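Local coordinates for beta-glucoside phosphorylase BglX (Unidentified, PDB 5VQD), which probably cleaves beta-glucosides with phosphate, as a glycoside hydrolase family 3 phosphorylase, releasing glucose 1-phosphate, at residues A[282-287]-A[348-353]. Residues are numbered along the deposited sequence; the frame is centred on the assembly and turned at random.
Sequences NGLICT and ARILGM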
loop_
_atom_site.group_PDB
_atom_site.type_symbol
_atom_site.label_atom_id
_atom_site.label_comp_id
_atom_site.label_asym_id
_atom_site.label_seq_id
_atom_site.Cartn_x
_atom_site.Cartn_y
_atom_site.Cartn_z
ATOM N N ASN A 282 13.467 -17.289 -4.594
ATOM C CA ASN A 282 13.640 -17.712 -5.974
ATOM C C ASN A 282 12.699 -16.996 -6.931
ATOM O O ASN A 282 12.745 -17.266 -8.137
ATOM C CB ASN A 282 13.439 -19.232 -6.074
ATOM C CG ASN A 282 13.738 -19.775 -7.453
ATOM O OD1 ASN A 282 14.858 -19.667 -7.949
ATOM N ND2 ASN A 282 12.734 -20.377 -8.078
ATOM N N GLY A 283 11.868 -16.081 -6.438
ATOM C CA GLY A 283 10.917 -15.375 -7.268
ATOM C C GLY A 283 11.516 -14.156 -7.943
ATOM O O GLY A 283 12.730 -13.949 -7.974
ATOM N N LEU A 284 10.626 -13.330 -8.483
ATOM C CA LEU A 284 11.011 -12.157 -9.256
ATOM C C LEU A 284 11.257 -10.978 -8.323
ATOM O O LEU A 284 10.392 -10.631 -7.511
ATOM C CB LEU A 284 9.913 -11.823 -10.270
ATOM C CG LEU A 284 10.196 -10.896 -11.462
ATOM C CD1 LEU A 284 10.380 -9.448 -11.029
ATOM C CD2 LEU A 284 11.398 -11.376 -12.259
ATOM N N ILE A 285 12.436 -10.366 -8.439
ATOM C CA ILE A 285 12.768 -9.148 -7.706
ATOM C C ILE A 285 12.627 -7.964 -8.652
ATOM O O ILE A 285 13.177 -7.972 -9.761
ATOM C CB ILE A 285 14.188 -9.207 -7.117
ATOM C CG1 ILE A 285 14.324 -10.377 -6.138
ATOM C CG2 ILE A 285 14.519 -7.890 -6.410
ATOM C CD1 ILE A 285 15.741 -10.605 -5.631
ATOM N N CYS A 286 11.893 -6.946 -8.216
ATOM C CA CYS A 286 11.819 -5.680 -8.924
ATOM C C CYS A 286 12.140 -4.559 -7.948
ATOM O O CYS A 286 11.950 -4.697 -6.737
ATOM C CB CYS A 286 10.434 -5.452 -9.549
ATOM S SG CYS A 286 9.109 -5.193 -8.344
ATOM N N THR A 287 12.648 -3.454 -8.480
ATOM C CA THR A 287 12.892 -2.289 -7.650
ATOM C C THR A 287 11.585 -1.545 -7.407
ATOM O O THR A 287 10.607 -1.697 -8.143
ATOM C CB THR A 287 13.898 -1.342 -8.308
ATOM O OG1 THR A 287 13.292 -0.701 -9.437
ATOM C CG2 THR A 287 15.142 -2.094 -8.764
ATOM N N ALA A 348 15.262 -14.475 -17.840
ATOM C CA ALA A 348 14.727 -15.812 -17.607
ATOM C C ALA A 348 13.654 -15.785 -16.525
ATOM O O ALA A 348 12.581 -16.378 -16.682
ATOM C CB ALA A 348 15.856 -16.772 -17.231
ATOM N N ARG A 349 13.922 -15.086 -15.419
ATOM C CA ARG A 349 12.932 -14.991 -14.352
ATOM C C ARG A 349 11.721 -14.167 -14.779
ATOM O O ARG A 349 10.599 -14.454 -14.348
ATOM C CB ARG A 349 13.564 -14.393 -13.096
ATOM C CG ARG A 349 14.272 -15.408 -12.208
ATOM C CD ARG A 349 14.434 -14.879 -10.787
ATOM N NE ARG A 349 14.801 -15.932 -9.843
ATOM C CZ ARG A 349 16.048 -16.256 -9.506
ATOM N NH1 ARG A 349 17.079 -15.611 -10.028
ATOM N NH2 ARG A 349 16.263 -17.234 -8.637
ATOM N N ILE A 350 11.923 -13.147 -15.615
ATOM C CA ILE A 350 10.801 -12.357 -16.116
ATOM C C ILE A 350 9.929 -13.202 -17.037
ATOM O O ILE A 350 8.701 -13.241 -16.896
ATOM C CB ILE A 350 11.317 -11.097 -16.832
ATOM C CG1 ILE A 350 12.057 -10.192 -15.847
ATOM C CG2 ILE A 350 10.169 -10.332 -17.486
ATOM C CD1 ILE A 350 12.918 -9.148 -16.516
ATOM N N LEU A 351 10.553 -13.882 -18.002
ATOM C CA LEU A 351 9.800 -14.736 -18.912
ATOM C C LEU A 351 9.144 -15.897 -18.177
ATOM O O LEU A 351 8.077 -16.365 -18.589
ATOM C CB LEU A 351 10.718 -15.265 -20.016
ATOM C CG LEU A 351 11.349 -14.229 -20.947
ATOM C CD1 LEU A 351 12.346 -14.898 -21.885
ATOM C CD2 LEU A 351 10.283 -13.496 -21.744
ATOM N N GLY A 352 9.765 -16.378 -17.099
ATOM C CA GLY A 352 9.196 -17.495 -16.364
ATOM C C GLY A 352 7.895 -17.137 -15.672
ATOM O O GLY A 352 6.980 -17.962 -15.582
ATOM N N MET A 353 7.796 -15.910 -15.160
ATOM C CA MET A 353 6.544 -15.465 -14.564
ATOM C C MET A 353 5.469 -15.267 -15.623
ATOM O O MET A 353 4.285 -15.498 -15.357
ATOM C CB MET A 353 6.766 -14.174 -13.775
ATOM C CG MET A 353 7.368 -14.404 -12.400
ATOM S SD MET A 353 6.228 -15.301 -11.333
ATOM C CE MET A 353 7.316 -15.868 -10.029
#
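Arg349 reaches from the helix to Asn282, just ahead of strand 284-287, and grips it side-on with two nitrogens. Arg349 NE gives a nearly straight hydrogen bond of 3.0 Å to the backbone O of Asn282. This oxygen lies in the guanidinium plane, but NE stands above the carbonyl plane. Arg349 NH2 bonds the side-chain OD1 of Asn282 at 2.9 Å; this bond is more bent, and the amide and guanidinium planes are 74° apart. The Arg349 chain is extended from CG to NE, which carries the guanidinium out to the turn just before the strand. On the way Arg349 CD passes 3.4 Å from Gly283 O, which accepts a hydrogen bond from Arg276. ND2 of Asn282 bonds the backbone oxygens of Ile5 and Lys9, near the N-terminus of the chain. An alanine in place of Arg349 would probably leave Asn282 O and OD1 without these two donors and open a gap beside Gly283.

The apolar part centres on Leu284. Leu284 CD2 rests on the helix backbone at Arg349 and lies 3.8 Å from Ile350 CG1. Leu284 CB packs more loosely against Met353 CG (4.2 Å).

Strand 284-289 runs parallel between strands 237-240 and 315-317. Helix 340-356, which follows strand 315-317 in the chain, packs as an outer helix against the N-terminal end of strand 284-289, an arrangement characteristic of the family 3 TIM barrel.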